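PDB 3RBT: glutathione transferase o1 from Bombyx mori, which probably transfers glutathione to electrophilic substrates and may reduce dehydroascorbate, as expected for an omega-class member of the glutathione transferase superfamily. Local coordinates for residues N127-G132 / E146-T151; E135-N140 / E184-L189; I154-L159 / F204-D209; L175-W180 / D212-D217. All coordinates share one frame; numbering follows the deposited sequence.

Interaction 1 of 4, residues N127-G132 / E146-T151; sequences NELIKG and EQIIQT
Two nearly antiparallel helices pack closely here, joining 113-138 to its successor 145-162 in the all-helical C-terminal half of the chain. The short segment axes approach to 7.6 Å at an angle of 157°, and Gly132 lies at a tight point: its CA is 3.8 Å from Gln147 CB, and a methyl group modelled on the glycine would clash with that atom. Leu129, with CG anti to the backbone N, spreads its branches over the second helix. CD1 of Leu129 meets CD1 of Ile148 at 3.4 Å, tighter than usual van der Waals contact, while CB of Leu129 lies 3.7 Å from Thr151 CG2. The OG1 of Thr151 turns back along its own helix and donates to Gln147 O at 2.9 Å, approaching within the carbonyl plane; that oxygen also takes the backbone N-H of Thr151. A water completes the polar rim, donating both to OG1 of Thr151 and, at 2.6 Å, to OE1 of Glu128. The other carboxylate oxygen, OE2, forms a salt bridge to Arg72 of the second subunit, so this rim borders the dimer interface. An alanine at Thr151 would probably loosen the packing on Leu129 and leave the water without its link between the helices. Such a close antiparallel pair, joined by a short connection, is characteristic of the helical C-terminal domain of glutathione transferases.

Interaction 2 of 4, residues E135-N140 / E184-L189; sequences ECFDTN and ERLYLL
Phe137 is the main bump of this contact, a ring projecting from the last turn of helix 113-138 into a hollow lined by Arg185, Leu186, Leu188 and Leu189. Its CG is anti to the carbonyl carbon (chi1 -56°), which sends the ring tip first toward the other segment. Leu188 covers one face: CD2 sits 3.9 Å from the ring centroid and 22° off the normal, a CH-pi contact displaced toward the rim. The CG of Leu188 occupies the crowded position between backbone N and carbonyl carbon (chi1 73°), which brings CD2 over the ring. At the ring's edge comes Leu189 CD1, which also meets Cys136 SG at 3.9 Å. Obliquely, Arg185 contributes its CB, 3.9 Å from CE2 of Phe137, before its extended chain carries the guanidinium away to Met34 O and other partners. A type I turn from Leu186 to Leu189, closed by the bond from Leu189 N to Leu186 O, appears to shape the hollow. An alanine at Phe137 would probably remove the ring that Leu188 CD2 and Arg185 CB pack on and weaken this junction. Tyr234 of helix 227-237 meets both Phe137 and Leu188, Phe197 of helix 194-202 touches Leu189, and Pro36 of helix 36-47 packs against Arg185.

Interaction 3 of 4, residues I154-L159 / F204-D209; sequences IFEKEL and FPNFAD
The carboxylate of Glu156 grips the first turn of helix 205-216 with two backbone hydrogen bonds. Glu156 OE1 accepts the N-H of Asn206 at 3.1 Å, and Glu156 OE2 accepts that of Phe207 at 2.8 Å with an N-H...O angle of 159°. Both oxygens use their syn lone pairs, so the carboxylate receives the two successive amides as a fork. CG of Glu156 is anti to its backbone N (chi1 170°), and a bend at chi2 brings the acid round to this helix start. These amides belong to the first turn, where no earlier turn supplies carbonyl acceptors; Glu156, from a distant part of the chain, supplies acceptors for both, while Phe204 holds the N-cap position and its O accepts the N-H of Ala208 at 2.8 Å. The positive end of the helix dipole would be expected to favour the charged form of this buried acid. Around the polar centre the packing is close: Pro205 CD lies 3.2 Å from Glu156 OE1, CD2 of Leu159 comes to 3.4 Å from Asn206 O, and Phe207 CE1 rests 3.6 Å from Phe155 CB. The amide ND2 of Asn206 bonds to Thr160 OG1, one turn along helix 145-162. The two short axes cross at 84°, with Phe155 continuing to Phe126 of helix 113-138 and to Val179 of helix 174-186, on which Phe207 also packs through Val183.

Interaction 4 of 4, residues L175-W180 / D212-D217; sequences LDYMVW and DQMQLD
Asp176 begins the contact from the early part of helix 174-186, presenting its CB to the sulfur of Met214 at 4.1 Å. Its carboxylate is engaged by the backbone N-H groups of Phe167, Gly168 and Gly173 and by NE1 of Trp210. Next along, Tyr177 reaches further: with CG anti to the carbonyl carbon, its ring carries OH to OD2 of Asp217, donating a 2.6 Å hydrogen bond to the syn lone pair of that oxygen. The acceptor lies near the ring plane, at the edge, and the ring and carboxylate planes are 41° apart. Asp217 is itself the N-cap residue of helix 218-222, so the tyrosine ties the break between 205-216 and that helix to the central helix of the C-terminal domain. The segment axes run 12.0 Å apart at 93°, a nearly perpendicular crossing whose separation is filled by large side chains. Of the first segment, Trp180 contributes most. CB of Met214 stands over one face of the indole, 3.6 Å from the six-membered ring centroid and 17° off the normal, a CH-pi contact; SD of Met214 lies 5.4 Å from the same centroid, an oblique Met-aromatic contact. Bends at chi2 and chi3 fold the methionine back so that CE comes 4.0 Å from CB of Trp180. CG of Gln215 touches the indole edge at CZ2, while NE1 of Trp180 bonds to Glu184.

Overall arrangement
Following the chain from its N terminus, the thioredoxin-like domain comes first and all four contacts lie beyond it, in the helical part. Interaction 1 closes the shortest loop, joining helix 113-138 to 145-162. Interaction 2 starts later on 113-138 and ends on 174-186 and the turn after it, so its span crosses that of interaction 1. Interaction 3, from 145-162 to the start of 205-216, follows interaction 1 in series and crosses interactions 2 and 4. Interaction 4, from 174-186 to the end of 205-216, also crosses interaction 2. Leu186 packs against Leu129 and Ile148, Tyr187 against Trp180, and Phe155 against Val179, joining neighbouring contacts into one helical core.

Interaction 1 of 4, residues N127-G132 / E146-T151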
loop_
_atom_site.group_PDB
_atom_site.type_symbol
_atom_site.label_atom_id
_atom_site.label_comp_id
_atom_site.label_asym_id
_atom_site.label_seq_id
_atom_site.Cartn_x
_atom_site.Cartn_y
_atom_site.Cartn_z
ATOM N N ASN A 127 5.352 7.165 5.718
ATOM C CA ASN A 127 5.648 6.073 6.665
ATOM C C ASN A 127 6.992 6.224 7.387
ATOM O O ASN A 127 7.166 5.696 8.490
ATOM C CB ASN A 127 5.577 4.700 5.983
ATOM C CG ASN A 127 4.155 4.250 5.722
ATOM O OD1 ASN A 127 3.205 4.692 6.385
ATOM N ND2 ASN A 127 3.995 3.361 4.747
ATOM N N GLU A 128 7.931 6.934 6.760
ATOM C CA GLU A 128 9.236 7.195 7.373
ATOM C C GLU A 128 9.122 8.164 8.564
ATOM O O GLU A 128 9.822 8.007 9.575
ATOM C CB GLU A 128 10.270 7.653 6.325
ATOM C CG GLU A 128 10.587 6.563 5.275
ATOM C CD GLU A 128 11.611 6.974 4.222
ATOM O OE1 GLU A 128 11.719 8.177 3.903
ATOM O OE2 GLU A 128 12.309 6.080 3.694
ATOM N N LEU A 129 8.212 9.133 8.458
ATOM C CA LEU A 129 7.922 10.052 9.557
ATOM C C LEU A 129 7.226 9.292 10.688
ATOM O O LEU A 129 7.548 9.480 11.865
ATOM C CB LEU A 129 7.093 11.238 9.051
ATOM C CG LEU A 129 6.547 12.412 9.897
ATOM C CD1 LEU A 129 7.173 12.544 11.260
ATOM C CD2 LEU A 129 6.707 13.721 9.152
ATOM N N ILE A 130 6.303 8.405 10.320
ATOM C CA ILE A 130 5.611 7.553 11.282
ATOM C C ILE A 130 6.600 6.692 12.090
ATOM O O ILE A 130 6.521 6.665 13.325
ATOM C CB ILE A 130 4.531 6.680 10.598
ATOM C CG1 ILE A 130 3.417 7.564 10.012
ATOM C CG2 ILE A 130 3.954 5.680 11.571
ATOM C CD1 ILE A 130 2.423 6.817 9.128
ATOM N N LYS A 131 7.530 6.023 11.400
ATOM C CA LYS A 131 8.543 5.179 12.059
ATOM C C LYS A 131 9.363 5.967 13.087
ATOM O O LYS A 131 9.503 5.537 14.231
ATOM C CB LYS A 131 9.487 4.516 11.041
ATOM C CG LYS A 131 8.836 3.442 10.176
ATOM C CD LYS A 131 9.820 2.901 9.124
ATOM C CE LYS A 131 9.144 1.875 8.222
ATOM N NZ LYS A 131 10.147 1.128 7.406
ATOM N N GLY A 132 9.895 7.114 12.662
ATOM C CA GLY A 132 10.626 8.026 13.543
ATOM C C GLY A 132 9.807 8.520 14.729
ATOM O O GLY A 132 10.307 8.586 15.852
ATOM N N GLU A 146 15.485 12.572 13.412
ATOM C CA GLU A 146 16.072 12.748 12.080
ATOM C C GLU A 146 15.173 12.236 10.952
ATOM O O GLU A 146 15.112 12.849 9.886
ATOM C CB GLU A 146 17.494 12.145 12.003
ATOM C CG GLU A 146 17.584 10.637 11.706
ATOM C CD GLU A 146 17.593 9.750 12.952
ATOM O OE1 GLU A 146 16.961 10.108 13.973
ATOM O OE2 GLU A 146 18.232 8.672 12.902
ATOM N N GLN A 147 14.480 11.124 11.197
ATOM C CA GLN A 147 13.481 10.596 10.262
ATOM C C GLN A 147 12.326 11.578 10.062
ATOM O O GLN A 147 11.844 11.755 8.944
ATOM C CB GLN A 147 12.934 9.245 10.747
ATOM C CG GLN A 147 13.898 8.080 10.573
ATOM C CD GLN A 147 14.050 7.674 9.121
ATOM O OE1 GLN A 147 13.168 7.024 8.547
ATOM N NE2 GLN A 147 15.171 8.057 8.516
ATOM N N ILE A 148 11.895 12.196 11.161
ATOM C CA ILE A 148 10.851 13.218 11.153
ATOM C C ILE A 148 11.243 14.369 10.231
ATOM O O ILE A 148 10.495 14.727 9.322
ATOM C CB ILE A 148 10.629 13.807 12.577
ATOM C CG1 ILE A 148 10.500 12.695 13.635
ATOM C CG2 ILE A 148 9.497 14.844 12.584
ATOM C CD1 ILE A 148 9.122 12.322 14.028
ATOM N N ILE A 149 12.426 14.932 10.486
ATOM C CA ILE A 149 12.927 16.115 9.786
ATOM C C ILE A 149 13.082 15.894 8.275
ATOM O O ILE A 149 12.610 16.703 7.476
ATOM C CB ILE A 149 14.246 16.631 10.433
ATOM C CG1 ILE A 149 13.969 17.078 11.878
ATOM C CG2 ILE A 149 14.852 17.773 9.612
ATOM C CD1 ILE A 149 15.187 17.104 12.794
ATOM N N GLN A 150 13.722 14.790 7.900
ATOM C CA GLN A 150 13.924 14.424 6.491
ATOM C C GLN A 150 12.620 14.303 5.703
ATOM O O GLN A 150 12.539 14.750 4.554
ATOM C CB GLN A 150 14.704 13.111 6.388
ATOM C CG GLN A 150 16.155 13.218 6.827
ATOM C CD GLN A 150 17.021 13.951 5.817
ATOM O OE1 GLN A 150 17.486 15.068 6.072
ATOM N NE2 GLN A 150 17.244 13.324 4.659
ATOM N N THR A 151 11.611 13.689 6.323
ATOM C CA THR A 151 10.299 13.554 5.705
ATOM C C THR A 151 9.620 14.919 5.587
ATOM O O THR A 151 9.011 15.221 4.560
ATOM C CB THR A 151 9.397 12.570 6.480
ATOM O OG1 THR A 151 10.108 11.344 6.698
ATOM C CG2 THR A 151 8.115 12.277 5.704
HETATM O O HOH W 1 10.257 10.291 4.049
#

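Interaction 2 of 4, residues E135-N140 / E184-L189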
loop_
_atom_site.group_PDB
_atom_site.type_symbol
_atom_site.label_atom_id
_atom_site.label_comp_id
_atom_site.label_asym_id
_atom_site.label_seq_id
_atom_site.Cartn_x
_atom_site.Cartn_y
_atom_site.Cartn_z
ATOM N N GLU A 135 9.306 5.563 17.347
ATOM C CA GLU A 135 10.499 5.379 18.163
ATOM C C GLU A 135 10.659 6.518 19.176
ATOM O O GLU A 135 11.060 6.293 20.323
ATOM C CB GLU A 135 11.730 5.297 17.257
ATOM C CG GLU A 135 13.065 5.146 17.982
ATOM C CD GLU A 135 14.247 5.087 17.024
ATOM O OE1 GLU A 135 15.390 5.298 17.475
ATOM O OE2 GLU A 135 14.038 4.836 15.817
ATOM N N CYS A 136 10.342 7.733 18.731
ATOM C CA CYS A 136 10.440 8.929 19.552
ATOM C C CYS A 136 9.570 8.822 20.802
ATOM O O CYS A 136 10.059 9.006 21.913
ATOM C CB CYS A 136 10.045 10.167 18.736
ATOM S SG CYS A 136 10.296 11.749 19.574
ATOM N N PHE A 137 8.290 8.502 20.611
ATOM C CA PHE A 137 7.325 8.499 21.713
ATOM C C PHE A 137 7.519 7.285 22.617
ATOM O O PHE A 137 6.979 7.229 23.725
ATOM C CB PHE A 137 5.884 8.559 21.188
ATOM C CG PHE A 137 5.598 9.742 20.292
ATOM C CD1 PHE A 137 6.442 10.858 20.270
ATOM C CD2 PHE A 137 4.463 9.754 19.494
ATOM C CE1 PHE A 137 6.169 11.946 19.451
ATOM C CE2 PHE A 137 4.178 10.832 18.674
ATOM C CZ PHE A 137 5.036 11.933 18.647
ATOM N N ASP A 138 8.306 6.329 22.131
ATOM C CA ASP A 138 8.588 5.096 22.843
ATOM C C ASP A 138 9.784 5.267 23.788
ATOM O O ASP A 138 9.920 4.515 24.754
ATOM C CB ASP A 138 8.870 3.974 21.832
ATOM C CG ASP A 138 8.269 2.636 22.238
ATOM O OD1 ASP A 138 7.243 2.609 22.952
ATOM O OD2 ASP A 138 8.819 1.597 21.815
ATOM N N THR A 139 10.631 6.262 23.514
ATOM C CA THR A 139 11.923 6.397 24.195
ATOM C C THR A 139 12.134 7.742 24.913
ATOM O O THR A 139 13.229 8.301 24.883
ATOM C CB THR A 139 13.095 6.164 23.203
ATOM O OG1 THR A 139 13.031 7.133 22.149
ATOM C CG2 THR A 139 13.041 4.755 22.604
ATOM N N ASN A 140 11.096 8.234 25.585
ATOM C CA ASN A 140 11.072 9.605 26.136
ATOM C C ASN A 140 11.616 10.677 25.167
ATOM O O ASN A 140 12.503 11.468 25.514
ATOM C CB ASN A 140 11.741 9.701 27.522
ATOM C CG ASN A 140 11.331 10.964 28.287
ATOM O OD1 ASN A 140 10.194 11.086 28.746
ATOM N ND2 ASN A 140 12.259 11.904 28.422
ATOM N N GLU A 184 -0.282 16.313 14.084
ATOM C CA GLU A 184 -0.895 16.856 15.299
ATOM C C GLU A 184 -0.147 16.403 16.561
ATOM O O GLU A 184 0.012 17.177 17.510
ATOM C CB GLU A 184 -2.350 16.426 15.385
ATOM C CG GLU A 184 -3.182 17.243 16.339
ATOM C CD GLU A 184 -4.602 16.741 16.381
ATOM O OE1 GLU A 184 -4.879 15.814 17.177
ATOM O OE2 GLU A 184 -5.435 17.264 15.604
ATOM N N ARG A 185 0.293 15.141 16.553
ATOM C CA ARG A 185 1.070 14.566 17.649
ATOM C C ARG A 185 2.440 15.220 17.816
ATOM O O ARG A 185 2.911 15.368 18.938
ATOM C CB ARG A 185 1.214 13.052 17.485
ATOM C CG ARG A 185 -0.047 12.308 17.889
ATOM C CD ARG A 185 -0.120 10.895 17.320
ATOM N NE ARG A 185 -1.314 10.222 17.834
ATOM C CZ ARG A 185 -2.554 10.445 17.397
ATOM N NH1 ARG A 185 -2.779 11.326 16.428
ATOM N NH2 ARG A 185 -3.579 9.794 17.937
ATOM N N LEU A 186 3.053 15.637 16.709
ATOM C CA LEU A 186 4.380 16.267 16.753
ATOM C C LEU A 186 4.444 17.507 17.636
ATOM O O LEU A 186 5.472 17.762 18.262
ATOM C CB LEU A 186 4.895 16.596 15.352
ATOM C CG LEU A 186 5.169 15.395 14.444
ATOM C CD1 LEU A 186 5.666 15.851 13.075
ATOM C CD2 LEU A 186 6.153 14.415 15.087
ATOM N N TYR A 187 3.347 18.268 17.685
ATOM C CA TYR A 187 3.269 19.467 18.528
ATOM C C TYR A 187 3.583 19.187 20.011
ATOM O O TYR A 187 3.976 20.094 20.736
ATOM C CB TYR A 187 1.900 20.158 18.396
ATOM C CG TYR A 187 1.600 20.753 17.024
ATOM C CD1 TYR A 187 2.181 21.954 16.609
ATOM C CD2 TYR A 187 0.711 20.128 16.158
ATOM C CE1 TYR A 187 1.892 22.503 15.353
ATOM C CE2 TYR A 187 0.415 20.663 14.909
ATOM C CZ TYR A 187 1.010 21.843 14.511
ATOM O OH TYR A 187 0.706 22.360 13.275
ATOM N N LEU A 188 3.419 17.936 20.456
ATOM C CA LEU A 188 3.764 17.570 21.834
ATOM C C LEU A 188 5.241 17.875 22.130
ATOM O O LEU A 188 5.607 18.132 23.275
ATOM C CB LEU A 188 3.436 16.098 22.136
ATOM C CG LEU A 188 4.277 14.945 21.555
ATOM C CD1 LEU A 188 5.553 14.702 22.343
ATOM C CD2 LEU A 188 3.475 13.653 21.492
ATOM N N LEU A 189 6.065 17.857 21.083
ATOM C CA LEU A 189 7.503 18.048 21.209
ATOM C C LEU A 189 7.855 19.447 21.711
ATOM O O LEU A 189 8.962 19.673 22.190
ATOM C CB LEU A 189 8.204 17.774 19.872
ATOM C CG LEU A 189 9.362 16.777 19.948
ATOM C CD1 LEU A 189 8.871 15.389 19.578
ATOM C CD2 LEU A 189 10.530 17.188 19.053
#

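Interaction 3 of 4, residues I154-L159 / F204-D209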
loop_
_atom_site.group_PDB
_atom_site.type_symbol
_atom_site.label_atom_id
_atom_site.label_comp_id
_atom_site.label_asym_id
_atom_site.label_seq_id
_atom_site.Cartn_x
_atom_site.Cartn_y
_atom_site.Cartn_z
ATOM N N ILE A 154 10.644 16.844 2.501
ATOM C CA ILE A 154 9.968 16.354 1.298
ATOM C C ILE A 154 8.575 16.981 1.168
ATOM O O ILE A 154 8.203 17.485 0.107
ATOM C CB ILE A 154 9.893 14.795 1.292
ATOM C CG1 ILE A 154 11.279 14.198 1.001
ATOM C CG2 ILE A 154 8.861 14.280 0.276
ATOM C CD1 ILE A 154 11.458 12.768 1.500
ATOM N N PHE A 155 7.822 16.964 2.261
ATOM C CA PHE A 155 6.463 17.505 2.262
ATOM C C PHE A 155 6.403 19.029 2.163
ATOM O O PHE A 155 5.431 19.575 1.646
ATOM C CB PHE A 155 5.666 16.963 3.453
ATOM C CG PHE A 155 5.122 15.588 3.216
ATOM C CD1 PHE A 155 3.792 15.410 2.856
ATOM C CD2 PHE A 155 5.950 14.469 3.303
ATOM C CE1 PHE A 155 3.279 14.135 2.608
ATOM C CE2 PHE A 155 5.443 13.176 3.055
ATOM C CZ PHE A 155 4.105 13.016 2.709
ATOM N N GLU A 156 7.449 19.702 2.638
ATOM C CA GLU A 156 7.561 21.153 2.501
ATOM C C GLU A 156 7.726 21.516 1.029
ATOM O O GLU A 156 7.014 22.377 0.506
ATOM C CB GLU A 156 8.750 21.687 3.313
ATOM C CG GLU A 156 9.102 23.156 3.047
ATOM C CD GLU A 156 8.063 24.125 3.573
ATOM O OE1 GLU A 156 8.058 25.283 3.117
ATOM O OE2 GLU A 156 7.251 23.741 4.443
ATOM N N LYS A 157 8.665 20.836 0.377
ATOM C CA LYS A 157 8.924 21.012 -1.043
ATOM C C LYS A 157 7.701 20.673 -1.896
ATOM O O LYS A 157 7.388 21.394 -2.844
ATOM C CB LYS A 157 10.138 20.183 -1.465
ATOM C CG LYS A 157 11.470 20.823 -1.065
ATOM C CD LYS A 157 12.626 19.829 -1.135
ATOM C CE LYS A 157 13.933 20.462 -0.666
ATOM N NZ LYS A 157 14.947 19.418 -0.345
ATOM N N GLU A 158 7.007 19.593 -1.539
ATOM C CA GLU A 158 5.804 19.179 -2.257
ATOM C C GLU A 158 4.662 20.188 -2.127
ATOM O O GLU A 158 4.026 20.534 -3.125
ATOM C CB GLU A 158 5.333 17.799 -1.790
ATOM C CG GLU A 158 4.106 17.279 -2.533
ATOM C CD GLU A 158 4.371 16.986 -4.003
ATOM O OE1 GLU A 158 5.483 16.542 -4.342
ATOM O OE2 GLU A 158 3.460 17.189 -4.829
ATOM N N LEU A 159 4.394 20.644 -0.901
ATOM C CA LEU A 159 3.343 21.642 -0.681
ATOM C C LEU A 159 3.661 22.949 -1.419
ATOM O O LEU A 159 2.771 23.553 -2.022
ATOM C CB LEU A 159 3.136 21.900 0.815
ATOM C CG LEU A 159 2.000 22.817 1.275
ATOM C CD1 LEU A 159 0.634 22.329 0.798
ATOM C CD2 LEU A 159 2.024 22.914 2.789
ATOM N N PHE A 204 10.363 24.688 7.890
ATOM C CA PHE A 204 9.287 24.316 6.975
ATOM C C PHE A 204 8.135 25.310 7.083
ATOM O O PHE A 204 7.117 25.012 7.718
ATOM C CB PHE A 204 8.816 22.889 7.269
ATOM C CG PHE A 204 9.935 21.958 7.634
ATOM C CD1 PHE A 204 10.830 21.511 6.664
ATOM C CD2 PHE A 204 10.117 21.553 8.954
ATOM C CE1 PHE A 204 11.879 20.667 7.002
ATOM C CE2 PHE A 204 11.161 20.712 9.299
ATOM C CZ PHE A 204 12.043 20.265 8.321
ATOM N N PRO A 205 8.294 26.494 6.457
ATOM C CA PRO A 205 7.359 27.606 6.641
ATOM C C PRO A 205 5.976 27.358 6.046
ATOM O O PRO A 205 4.978 27.695 6.678
ATOM C CB PRO A 205 8.063 28.787 5.957
ATOM C CG PRO A 205 8.987 28.171 4.981
ATOM C CD PRO A 205 9.414 26.859 5.569
ATOM N N ASN A 206 5.917 26.766 4.856
ATOM C CA ASN A 206 4.632 26.426 4.234
ATOM C C ASN A 206 3.908 25.282 4.960
ATOM O O ASN A 206 2.690 25.331 5.152
ATOM C CB ASN A 206 4.812 26.119 2.740
ATOM C CG ASN A 206 5.260 27.346 1.941
ATOM O OD1 ASN A 206 4.812 28.460 2.199
ATOM N ND2 ASN A 206 6.142 27.135 0.965
ATOM N N PHE A 207 4.668 24.274 5.383
ATOM C CA PHE A 207 4.114 23.152 6.151
ATOM C C PHE A 207 3.573 23.638 7.488
ATOM O O PHE A 207 2.468 23.271 7.879
ATOM C CB PHE A 207 5.171 22.062 6.376
ATOM C CG PHE A 207 4.591 20.704 6.666
ATOM C CD1 PHE A 207 4.152 19.887 5.629
ATOM C CD2 PHE A 207 4.483 20.244 7.976
ATOM C CE1 PHE A 207 3.614 18.627 5.886
ATOM C CE2 PHE A 207 3.948 18.988 8.252
ATOM C CZ PHE A 207 3.510 18.173 7.201
ATOM N N ALA A 208 4.353 24.487 8.166
ATOM C CA ALA A 208 3.948 25.076 9.434
ATOM C C ALA A 208 2.649 25.856 9.269
ATOM O O ALA A 208 1.734 25.702 10.072
ATOM C CB ALA A 208 5.054 25.989 9.991
ATOM N N ASP A 209 2.584 26.680 8.219
ATOM C CA ASP A 209 1.380 27.424 7.858
ATOM C C ASP A 209 0.177 26.494 7.668
ATOM O O ASP A 209 -0.897 26.743 8.212
ATOM C CB ASP A 209 1.616 28.241 6.579
ATOM C CG ASP A 209 2.414 29.510 6.822
ATOM O OD1 ASP A 209 2.898 29.728 7.959
ATOM O OD2 ASP A 209 2.561 30.303 5.862
#

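Interaction 4 of 4, residues L175-W180 / D212-D217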
loop_
_atom_site.group_PDB
_atom_site.type_symbol
_atom_site.label_atom_id
_atom_site.label_comp_id
_atom_site.label_asym_id
_atom_site.label_seq_id
_atom_site.Cartn_x
_atom_site.Cartn_y
_atom_site.Cartn_z
ATOM N N LEU A 175 -4.924 13.285 1.115
ATOM C CA LEU A 175 -3.547 13.354 1.626
ATOM C C LEU A 175 -3.459 14.162 2.942
ATOM O O LEU A 175 -2.866 13.698 3.920
ATOM C CB LEU A 175 -2.580 13.891 0.562
ATOM C CG LEU A 175 -1.091 13.965 0.933
ATOM C CD1 LEU A 175 -0.516 12.574 1.317
ATOM C CD2 LEU A 175 -0.275 14.598 -0.189
ATOM N N ASP A 176 -4.074 15.343 2.972
ATOM C CA ASP A 176 -4.135 16.145 4.197
ATOM C C ASP A 176 -4.580 15.359 5.437
ATOM O O ASP A 176 -3.904 15.388 6.460
ATOM C CB ASP A 176 -5.037 17.358 3.984
ATOM C CG ASP A 176 -4.549 18.236 2.865
ATOM O OD1 ASP A 176 -3.621 19.049 3.093
ATOM O OD2 ASP A 176 -5.085 18.098 1.746
ATOM N N TYR A 177 -5.705 14.656 5.342
ATOM C CA TYR A 177 -6.229 13.914 6.487
ATOM C C TYR A 177 -5.429 12.640 6.805
ATOM O O TYR A 177 -5.317 12.267 7.973
ATOM C CB TYR A 177 -7.711 13.578 6.301
ATOM C CG TYR A 177 -8.641 14.784 6.319
ATOM C CD1 TYR A 177 -9.465 15.072 5.233
ATOM C CD2 TYR A 177 -8.705 15.622 7.431
ATOM C CE1 TYR A 177 -10.324 16.166 5.255
ATOM C CE2 TYR A 177 -9.561 16.713 7.458
ATOM C CZ TYR A 177 -10.359 16.984 6.368
ATOM O OH TYR A 177 -11.203 18.075 6.403
ATOM N N MET A 178 -4.891 11.981 5.774
ATOM C CA MET A 178 -4.065 10.780 5.969
ATOM C C MET A 178 -2.819 11.081 6.802
ATOM O O MET A 178 -2.377 10.263 7.601
ATOM C CB MET A 178 -3.634 10.172 4.621
ATOM C CG MET A 178 -4.750 9.453 3.830
ATOM S SD MET A 178 -5.756 8.308 4.794
ATOM C CE MET A 178 -4.793 6.820 4.710
ATOM N N VAL A 179 -2.278 12.272 6.605
ATOM C CA VAL A 179 -1.013 12.700 7.172
ATOM C C VAL A 179 -1.193 13.374 8.547
ATOM O O VAL A 179 -0.302 13.307 9.411
ATOM C CB VAL A 179 -0.330 13.642 6.132
ATOM C CG1 VAL A 179 0.304 14.831 6.743
ATOM C CG2 VAL A 179 0.624 12.852 5.222
ATOM N N TRP A 180 -2.357 13.986 8.751
ATOM C CA TRP A 180 -2.594 14.826 9.923
ATOM C C TRP A 180 -2.356 14.184 11.299
ATOM O O TRP A 180 -1.727 14.813 12.149
ATOM C CB TRP A 180 -3.980 15.489 9.887
ATOM C CG TRP A 180 -4.121 16.473 11.017
ATOM C CD1 TRP A 180 -4.932 16.369 12.100
ATOM C CD2 TRP A 180 -3.368 17.684 11.191
ATOM N NE1 TRP A 180 -4.749 17.452 12.939
ATOM C CE2 TRP A 180 -3.788 18.268 12.400
ATOM C CE3 TRP A 180 -2.369 18.323 10.439
ATOM C CZ2 TRP A 180 -3.265 19.484 12.866
ATOM C CZ3 TRP A 180 -1.838 19.513 10.911
ATOM C CH2 TRP A 180 -2.285 20.082 12.114
ATOM N N ASP A 212 -1.192 25.156 10.871
ATOM C CA ASP A 212 -2.053 26.144 11.525
ATOM C C ASP A 212 -3.457 26.127 10.939
ATOM O O ASP A 212 -4.444 26.147 11.673
ATOM C CB ASP A 212 -1.455 27.553 11.404
ATOM C CG ASP A 212 -0.208 27.726 12.238
ATOM O OD1 ASP A 212 -0.041 26.972 13.224
ATOM O OD2 ASP A 212 0.604 28.615 11.915
ATOM N N GLN A 213 -3.534 26.086 9.612
ATOM C CA GLN A 213 -4.814 26.035 8.919
ATOM C C GLN A 213 -5.574 24.738 9.198
ATOM O O GLN A 213 -6.782 24.766 9.406
ATOM C CB GLN A 213 -4.619 26.247 7.412
ATOM C CG GLN A 213 -4.287 27.694 7.035
ATOM C CD GLN A 213 -5.443 28.639 7.292
ATOM O OE1 GLN A 213 -6.575 28.389 6.863
ATOM N NE2 GLN A 213 -5.168 29.736 7.991
ATOM N N MET A 214 -4.863 23.609 9.216
ATOM C CA MET A 214 -5.481 22.324 9.541
ATOM C C MET A 214 -6.075 22.350 10.945
ATOM O O MET A 214 -7.138 21.793 11.168
ATOM C CB MET A 214 -4.475 21.176 9.430
ATOM C CG MET A 214 -4.114 20.763 8.012
ATOM S SD MET A 214 -5.461 20.036 7.047
ATOM C CE MET A 214 -5.695 18.462 7.885
ATOM N N GLN A 215 -5.395 23.005 11.887
ATOM C CA GLN A 215 -5.904 23.092 13.264
ATOM C C GLN A 215 -7.269 23.785 13.381
ATOM O O GLN A 215 -8.024 23.526 14.324
ATOM C CB GLN A 215 -4.882 23.759 14.185
ATOM C CG GLN A 215 -3.694 22.855 14.524
ATOM C CD GLN A 215 -2.645 23.569 15.347
ATOM O OE1 GLN A 215 -1.573 23.905 14.844
ATOM N NE2 GLN A 215 -2.959 23.828 16.621
ATOM N N LEU A 216 -7.587 24.645 12.415
ATOM C CA LEU A 216 -8.853 25.372 12.409
ATOM C C LEU A 216 -9.990 24.620 11.720
ATOM O O LEU A 216 -11.153 25.015 11.839
ATOM C CB LEU A 216 -8.672 26.765 11.784
ATOM C CG LEU A 216 -7.618 27.686 12.417
ATOM C CD1 LEU A 216 -7.518 29.013 11.664
ATOM C CD2 LEU A 216 -7.913 27.928 13.893
ATOM N N ASP A 217 -9.652 23.535 11.022
ATOM C CA ASP A 217 -10.621 22.710 10.287
ATOM C C ASP A 217 -11.588 22.028 11.259
ATOM O O ASP A 217 -11.166 21.403 12.236
ATOM C CB ASP A 217 -9.869 21.668 9.442
ATOM C CG ASP A 217 -10.733 21.028 8.366
ATOM O OD1 ASP A 217 -11.269 21.750 7.491
ATOM O OD2 ASP A 217 -10.850 19.789 8.372
#